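PDB 4FZL: bacteriocin from Pseudomonas syringae pv. tomato, which probably kills related bacteria by degrading lipid II, the precursor of the cell-wall peptidoglycan, as a calcium-binding colicin M-like phosphatase. Local coordinates for residues 2-14 and 63-76. Numbering follows the deposited sequence.
Sequences MQNPVATVLLLQG and YNEIATDIGRSQQI
The edge of the Tyr-63 ring meets Leu-10 O, which accepts from OH at 2.6 Å. Asn-64 OD1, which is hydrogen-bonded to Arg-60, also lies in the ring plane. Gly-14 CA approaches CE2 of the same ring obliquely, at 3.6 Å. CG of Tyr-63 is anti to the backbone N (chi1 175°), which carries the hydroxyl across to helix 5-12. The amide of Asn-4 works at the other end. Its ND2 gives a nearly straight bond (173°) to Ser-73 O at 2.8 Å. This oxygen lies in the amide plane, but the donor stands above the carbonyl plane of Ser-73. ND2 also makes a weak bond to Ile-70 O. OD1 faces its own helix and caps it by accepting from Ala-7 N. One buried side chain thus starts helix 5-12 and ties it to the type I turn from Ile-70 to Ser-73. Gln-3 N adds a bond to Gly-71 O, at 2.8 Å.

Between these ends the packing is close. Ala-7 CB sits 3.3 Å from Gly-71 CA, where the glycine has no side chain to intervene. Leu-10 CB and Leu-11 CD2 each lie 3.8 Å from Ala-67 CB. Leu-10 CD1 meets Ile-70 CD1.

The axes of 5-12 and 63-70 run nearly antiparallel (164°) and come within 8.4 Å at their closest. Val-6 and Ile-70 also touch helix 37-54, so the pair packs within the helical part of the chain, away from the calcium site.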
ATOM      1  N   MET A   2       1.243  -5.122  31.343  1.00 43.45           N
ATOM      2  CA  MET A   2       0.475  -3.949  30.841  1.00 35.23           C
ATOM      3  C   MET A   2      -0.658  -3.512  31.803  1.00 29.82           C
ATOM      4  O   MET A   2      -1.045  -4.337  32.717  1.00 39.27           O
ATOM      5  CB  MET A   2      -0.154  -4.247  29.497  1.00 33.38           C
ATOM      6  CG  MET A   2       0.818  -4.689  28.430  1.00 38.58           C
ATOM      7  SD  MET A   2       1.872  -3.330  27.924  1.00 38.13           S
ATOM      8  CE  MET A   2       3.411  -3.764  28.661  1.00 39.07           C
ATOM      9  N   GLN A   3      -1.118  -2.262  31.648  1.00 31.87           N
ATOM     10  CA  GLN A   3      -2.128  -1.692  32.548  1.00 33.11           C
ATOM     11  C   GLN A   3      -3.508  -2.067  32.102  1.00 31.47           C
ATOM     12  O   GLN A   3      -4.503  -1.729  32.790  1.00 36.01           O
ATOM     13  CB  GLN A   3      -1.924  -0.152  32.738  1.00 30.98           C
ATOM     14  CG  GLN A   3      -0.598   0.137  33.467  1.00 39.30           C
ATOM     15  CD  GLN A   3      -0.665  -0.162  34.949  1.00 40.79           C
ATOM     16  OE1 GLN A   3       0.042  -1.027  35.457  1.00 68.14           O
ATOM     17  NE2 GLN A   3      -1.566   0.547  35.648  1.00 63.41           N
ATOM     18  N   ASN A   4      -3.552  -2.792  30.962  1.00 37.48           N
ATOM     19  CA  ASN A   4      -4.794  -3.297  30.494  1.00 32.22           C
ATOM     20  C   ASN A   4      -4.643  -4.552  29.587  1.00 26.50           C
ATOM     21  O   ASN A   4      -3.562  -4.862  29.036  1.00 31.82           O
ATOM     22  CB  ASN A   4      -5.594  -2.157  29.808  1.00 31.22           C
ATOM     23  CG  ASN A   4      -5.109  -1.873  28.463  1.00 31.61           C
ATOM     24  OD1 ASN A   4      -5.281  -2.697  27.594  1.00 27.11           O
ATOM     25  ND2 ASN A   4      -4.608  -0.683  28.245  1.00 28.06           N
ATOM     26  N   PRO A   5      -5.760  -5.271  29.443  1.00 25.62           N
ATOM     27  CA  PRO A   5      -5.794  -6.559  28.793  1.00 27.98           C
ATOM     28  C   PRO A   5      -5.787  -6.452  27.307  1.00 21.77           C
ATOM     29  O   PRO A   5      -5.395  -7.471  26.719  1.00 27.93           O
ATOM     30  CB  PRO A   5      -7.115  -7.187  29.295  1.00 26.98           C
ATOM     31  CG  PRO A   5      -7.938  -6.009  29.696  1.00 28.61           C
ATOM     32  CD  PRO A   5      -6.946  -5.061  30.274  1.00 25.65           C
ATOM     33  N   VAL A   6      -6.193  -5.316  26.725  1.00 21.00           N
ATOM     34  CA  VAL A   6      -6.094  -5.124  25.287  1.00 22.30           C
ATOM     35  C   VAL A   6      -4.647  -5.079  24.874  1.00 20.29           C
ATOM     36  O   VAL A   6      -4.252  -5.812  23.902  1.00 24.08           O
ATOM     37  CB  VAL A   6      -6.859  -3.873  24.789  1.00 26.88           C
ATOM     38  CG1 VAL A   6      -6.724  -3.601  23.267  1.00 22.84           C
ATOM     39  CG2 VAL A   6      -8.362  -3.959  25.180  1.00 27.76           C
ATOM     40  N   ALA A   7      -3.828  -4.300  25.587  1.00 24.53           N
ATOM     41  CA  ALA A   7      -2.401  -4.256  25.265  1.00 24.51           C
ATOM     42  C   ALA A   7      -1.740  -5.647  25.470  1.00 20.84           C
ATOM     43  O   ALA A   7      -0.818  -6.057  24.708  1.00 23.87           O
ATOM     44  CB  ALA A   7      -1.664  -3.196  26.101  1.00 25.40           C
ATOM     45  N   THR A   8      -2.120  -6.366  26.549  1.00 20.70           N
ATOM     46  CA  THR A   8      -1.620  -7.693  26.785  1.00 22.43           C
ATOM     47  C   THR A   8      -1.798  -8.656  25.606  1.00 21.47           C
ATOM     48  O   THR A   8      -0.831  -9.334  25.174  1.00 24.86           O
ATOM     49  CB  THR A   8      -2.205  -8.253  28.086  1.00 27.78           C
ATOM     50  OG1 THR A   8      -1.831  -7.398  29.168  1.00 30.47           O
ATOM     51  CG2 THR A   8      -1.690  -9.689  28.374  1.00 27.97           C
ATOM     52  N   VAL A   9      -2.995  -8.651  25.050  1.00 21.53           N
ATOM     53  CA  VAL A   9      -3.333  -9.462  23.893  1.00 23.16           C
ATOM     54  C   VAL A   9      -2.534  -8.979  22.665  1.00 21.49           C
ATOM     55  O   VAL A   9      -1.934  -9.784  21.941  1.00 24.88           O
ATOM     56  CB  VAL A   9      -4.844  -9.459  23.628  1.00 24.31           C
ATOM     57  CG1 VAL A   9      -5.235  -9.901  22.143  1.00 25.43           C
ATOM     58  CG2 VAL A   9      -5.527 -10.290  24.744  1.00 26.78           C
ATOM     59  N   LEU A  10      -2.434  -7.675  22.481  1.00 22.37           N
ATOM     60  CA  LEU A  10      -1.617  -7.212  21.351  1.00 22.35           C
ATOM     61  C   LEU A  10      -0.192  -7.804  21.439  1.00 20.90           C
ATOM     62  O   LEU A  10       0.338  -8.222  20.413  1.00 22.97           O
ATOM     63  CB  LEU A  10      -1.552  -5.684  21.225  1.00 24.26           C
ATOM     64  CG  LEU A  10      -2.809  -4.940  20.908  1.00 23.12           C
ATOM     65  CD1 LEU A  10      -2.673  -3.368  21.038  1.00 26.60           C
ATOM     66  CD2 LEU A  10      -3.280  -5.272  19.437  1.00 30.23           C
ATOM     67  N   LEU A  11       0.450  -7.675  22.595  1.00 21.51           N
ATOM     68  CA  LEU A  11       1.827  -8.133  22.718  1.00 25.57           C
ATOM     69  C   LEU A  11       1.898  -9.625  22.525  1.00 23.36           C
ATOM     70  O   LEU A  11       2.761 -10.055  21.821  1.00 25.32           O
ATOM     71  CB  LEU A  11       2.438  -7.752  24.056  1.00 23.41           C
ATOM     72  CG  LEU A  11       2.710  -6.230  24.100  1.00 26.81           C
ATOM     73  CD1 LEU A  11       3.206  -5.819  25.503  1.00 27.58           C
ATOM     74  CD2 LEU A  11       3.846  -5.899  23.102  1.00 28.85           C
ATOM     75  N   LEU A  12       0.955 -10.383  23.094  1.00 21.84           N
ATOM     76  CA  LEU A  12       0.890 -11.847  22.873  1.00 22.52           C
ATOM     77  C   LEU A  12       0.747 -12.236  21.384  1.00 25.41           C
ATOM     78  O   LEU A  12       1.341 -13.248  20.950  1.00 27.85           O
ATOM     79  CB  LEU A  12      -0.270 -12.499  23.638  1.00 26.99           C
ATOM     80  CG  LEU A  12      -0.030 -12.762  25.126  1.00 38.76           C
ATOM     81  CD1 LEU A  12      -1.322 -13.186  25.830  1.00 42.71           C
ATOM     82  CD2 LEU A  12       1.030 -13.814  25.405  1.00 31.38           C
ATOM     83  N   GLN A  13       0.009 -11.419  20.623  1.00 24.20           N
ATOM     84  CA  GLN A  13      -0.262 -11.698  19.226  1.00 23.18           C
ATOM     85  C   GLN A  13       0.819 -11.120  18.282  1.00 23.97           C
ATOM     86  O   GLN A  13       0.738 -11.275  17.073  1.00 22.16           O
ATOM     87  CB  GLN A  13      -1.539 -11.067  18.863  1.00 23.03           C
ATOM     88  CG  GLN A  13      -2.813 -11.520  19.569  1.00 30.23           C
ATOM     89  CD  GLN A  13      -3.568 -12.560  18.797  1.00 38.26           C
ATOM     90  OE1 GLN A  13      -4.648 -12.268  18.196  1.00 36.24           O
ATOM     91  NE2 GLN A  13      -2.986 -13.738  18.714  1.00 34.05           N
ATOM     92  N   GLY A  14       1.866 -10.486  18.823  1.00 22.78           N
ATOM     93  CA  GLY A  14       2.894  -9.906  17.958  1.00 23.13           C
ATOM     94  C   GLY A  14       3.599 -10.882  17.013  1.00 21.88           C
ATOM     95  O   GLY A  14       3.836 -10.509  15.827  1.00 24.86           O
ATOM     96  N   TYR A  63       5.388  -1.988  16.221  1.00 20.33           N
ATOM     97  CA  TYR A  63       4.208  -2.666  16.712  1.00 20.32           C
ATOM     98  C   TYR A  63       4.256  -2.843  18.241  1.00 20.31           C
ATOM     99  O   TYR A  63       3.306  -2.479  18.966  1.00 21.08           O
ATOM    100  CB  TYR A  63       4.059  -4.024  16.021  1.00 20.56           C
ATOM    101  CG  TYR A  63       2.895  -4.850  16.582  1.00 19.03           C
ATOM    102  CD1 TYR A  63       1.657  -4.742  15.993  1.00 20.67           C
ATOM    103  CD2 TYR A  63       3.088  -5.672  17.672  1.00 20.82           C
ATOM    104  CE1 TYR A  63       0.561  -5.500  16.448  1.00 23.92           C
ATOM    105  CE2 TYR A  63       2.034  -6.369  18.161  1.00 20.90           C
ATOM    106  CZ  TYR A  63       0.762  -6.303  17.603  1.00 22.66           C
ATOM    107  OH  TYR A  63      -0.317  -7.074  18.119  1.00 23.55           O
ATOM    108  N   ASN A  64       5.384  -3.420  18.688  1.00 21.96           N
ATOM    109  CA  ASN A  64       5.556  -3.669  20.123  1.00 19.87           C
ATOM    110  C   ASN A  64       5.507  -2.332  20.930  1.00 19.12           C
ATOM    111  O   ASN A  64       4.839  -2.254  22.018  1.00 22.09           O
ATOM    112  CB  ASN A  64       6.862  -4.377  20.451  1.00 20.35           C
ATOM    113  CG  ASN A  64       6.907  -5.830  20.009  1.00 23.77           C
ATOM    114  OD1 ASN A  64       5.902  -6.480  19.817  1.00 23.31           O
ATOM    115  ND2 ASN A  64       8.135  -6.351  19.854  1.00 24.03           N
ATOM    116  N   GLU A  65       6.179  -1.292  20.407  1.00 22.15           N
ATOM    117  CA  GLU A  65       6.168  -0.012  21.104  1.00 22.71           C
ATOM    118  C   GLU A  65       4.808   0.647  21.165  1.00 20.65           C
ATOM    119  O   GLU A  65       4.489   1.271  22.200  1.00 21.68           O
ATOM    120  CB  GLU A  65       7.205   0.945  20.535  1.00 25.88           C
ATOM    121  CG  GLU A  65       8.614   0.456  20.882  1.00 26.47           C
ATOM    122  CD  GLU A  65       8.890   0.494  22.431  1.00 30.16           C
ATOM    123  OE1 GLU A  65       8.668   1.534  23.083  1.00 44.68           O
ATOM    124  OE2 GLU A  65       9.335  -0.508  23.010  1.00 33.60           O
ATOM    125  N   ILE A  66       4.018   0.556  20.085  1.00 20.93           N
ATOM    126  CA  ILE A  66       2.653   1.083  20.106  1.00 20.73           C
ATOM    127  C   ILE A  66       1.799   0.269  21.107  1.00 21.03           C
ATOM    128  O   ILE A  66       1.045   0.826  21.924  1.00 21.03           O
ATOM    129  CB  ILE A  66       2.085   0.937  18.703  1.00 23.47           C
ATOM    130  CG1 ILE A  66       2.768   1.917  17.769  1.00 23.83           C
ATOM    131  CG2 ILE A  66       0.616   1.271  18.717  1.00 23.10           C
ATOM    132  CD1 ILE A  66       2.690   1.507  16.302  1.00 25.20           C
ATOM    133  N   ALA A  67       1.948  -1.051  21.099  1.00 21.64           N
ATOM    134  CA  ALA A  67       1.151  -1.881  22.042  1.00 21.01           C
ATOM    135  C   ALA A  67       1.536  -1.533  23.465  1.00 20.33           C
ATOM    136  O   ALA A  67       0.678  -1.463  24.346  1.00 21.44           O
ATOM    137  CB  ALA A  67       1.363  -3.356  21.781  1.00 21.99           C
ATOM    138  N   THR A  68       2.825  -1.343  23.691  1.00 20.26           N
ATOM    139  CA  THR A  68       3.314  -0.989  25.002  1.00 21.35           C
ATOM    140  C   THR A  68       2.747   0.364  25.465  1.00 21.37           C
ATOM    141  O   THR A  68       2.333   0.556  26.645  1.00 23.09           O
ATOM    142  CB  THR A  68       4.861  -1.069  25.082  1.00 21.85           C
ATOM    143  OG1 THR A  68       5.274  -2.379  24.736  1.00 23.09           O
ATOM    144  CG2 THR A  68       5.368  -0.646  26.468  1.00 24.95           C
ATOM    145  N   ASP A  69       2.683   1.303  24.542  1.00 21.29           N
ATOM    146  CA  ASP A  69       2.118   2.603  24.881  1.00 22.35           C
ATOM    147  C   ASP A  69       0.632   2.547  25.187  1.00 19.62           C
ATOM    148  O   ASP A  69       0.132   3.192  26.147  1.00 25.58           O
ATOM    149  CB  ASP A  69       2.484   3.624  23.822  1.00 26.11           C
ATOM    150  CG  ASP A  69       2.340   5.048  24.354  1.00 42.24           C
ATOM    151  OD1 ASP A  69       2.983   5.378  25.394  1.00 45.17           O
ATOM    152  OD2 ASP A  69       1.568   5.809  23.751  1.00 67.83           O
ATOM    153  N   ILE A  70      -0.097   1.744  24.400  1.00 21.27           N
ATOM    154  CA  ILE A  70      -1.535   1.524  24.684  1.00 22.61           C
ATOM    155  C   ILE A  70      -1.656   0.961  26.129  1.00 23.31           C
ATOM    156  O   ILE A  70      -2.574   1.300  26.875  1.00 24.52           O
ATOM    157  CB  ILE A  70      -2.173   0.586  23.636  1.00 22.23           C
ATOM    158  CG1 ILE A  70      -2.281   1.284  22.249  1.00 22.44           C
ATOM    159  CG2 ILE A  70      -3.614   0.161  24.044  1.00 26.14           C
ATOM    160  CD1 ILE A  70      -2.645   0.333  21.108  1.00 25.08           C
ATOM    161  N   GLY A  71      -0.735   0.065  26.458  1.00 25.42           N
ATOM    162  CA  GLY A  71      -0.617  -0.546  27.779  1.00 21.25           C
ATOM    163  C   GLY A  71      -0.381   0.364  28.962  1.00 21.98           C
ATOM    164  O   GLY A  71      -0.507  -0.046  30.126  1.00 27.51           O
ATOM    165  N   ARG A  72      -0.036   1.600  28.710  1.00 24.13           N
ATOM    166  CA  ARG A  72       0.124   2.571  29.820  1.00 25.61           C
ATOM    167  C   ARG A  72      -1.238   3.098  30.361  1.00 26.32           C
ATOM    168  O   ARG A  72      -1.297   3.722  31.416  1.00 33.58           O
ATOM    169  CB  ARG A  72       1.058   3.758  29.379  1.00 27.16           C
ATOM    170  CG  ARG A  72       2.506   3.268  29.086  1.00 34.96           C
ATOM    171  CD  ARG A  72       3.579   4.261  28.701  1.00 46.37           C
ATOM    172  NE  ARG A  72       4.910   3.570  28.668  1.00 56.25           N
ATOM    173  CZ  ARG A  72       5.609   3.239  27.563  1.00 47.71           C
ATOM    174  NH1 ARG A  72       5.151   3.564  26.350  1.00 46.82           N
ATOM    175  NH2 ARG A  72       6.770   2.571  27.648  1.00 42.48           N
ATOM    176  N   SER A  73      -2.306   2.881  29.604  1.00 25.61           N
ATOM    177  CA  SER A  73      -3.650   3.295  29.980  0.50 24.88           C
ATOM    178  C   SER A  73      -4.330   2.180  30.746  1.00 25.70           C
ATOM    179  O   SER A  73      -4.084   0.997  30.448  1.00 23.69           O
ATOM    180  CB  SER A  73      -4.461   3.538  28.719  0.50 25.72           C
ATOM    181  OG  SER A  73      -5.794   3.858  29.068  0.50 25.80           O
ATOM    182  N   GLN A  74      -5.185   2.528  31.703  1.00 26.14           N
ATOM    183  CA  GLN A  74      -6.028   1.511  32.333  1.00 27.18           C
ATOM    184  C   GLN A  74      -7.331   1.302  31.571  1.00 22.68           C
ATOM    185  O   GLN A  74      -8.073   0.333  31.909  1.00 31.51           O
ATOM    186  CB  GLN A  74      -6.349   1.861  33.778  1.00 39.02           C
ATOM    187  CG  GLN A  74      -5.145   1.707  34.690  1.00 49.47           C
ATOM    188  CD  GLN A  74      -5.392   0.866  35.953  1.00 80.21           C
ATOM    189  OE1 GLN A  74      -4.833   1.181  37.003  1.00 89.57           O
ATOM    190  NE2 GLN A  74      -6.210  -0.210  35.855  1.00 81.65           N
ATOM    191  N   GLN A  75      -7.618   2.140  30.579  1.00 21.18           N
ATOM    192  CA  GLN A  75      -8.846   1.969  29.830  1.00 21.63           C
ATOM    193  C   GLN A  75      -8.719   0.839  28.770  1.00 21.79           C
ATOM    194  O   GLN A  75      -7.606   0.431  28.409  1.00 25.56           O
ATOM    195  CB  GLN A  75      -9.169   3.253  29.132  1.00 23.74           C
ATOM    196  CG  GLN A  75      -9.681   4.444  30.084  1.00 20.63           C
ATOM    197  CD  GLN A  75     -10.290   5.605  29.437  1.00 27.54           C
ATOM    198  OE1 GLN A  75      -9.823   5.992  28.422  1.00 37.09           O
ATOM    199  NE2 GLN A  75     -11.498   5.977  29.851  1.00 34.27           N
ATOM    200  N   ILE A  76      -9.883   0.340  28.343  1.00 21.00           N
ATOM    201  CA  ILE A  76      -9.978  -0.757  27.406  1.00 21.86           C
ATOM    202  C   ILE A  76     -10.911  -0.496  26.215  1.00 22.57           C
ATOM    203  O   ILE A  76     -11.201  -1.370  25.453  1.00 26.85           O
ATOM    204  CB  ILE A  76     -10.351  -2.099  28.071  1.00 23.82           C
ATOM    205  CG1 ILE A  76     -11.723  -1.982  28.777  1.00 22.57           C
ATOM    206  CG2 ILE A  76      -9.246  -2.596  29.060  1.00 27.20           C
ATOM    207  CD1 ILE A  76     -12.308  -3.320  29.254  1.00 28.00           C
TER
HETATM  208  O   HOH W   1      -7.062  -2.205  32.819  1.00 42.80           O
HETATM  209  O   HOH W   2       5.034  -8.793  20.974  1.00 27.40           O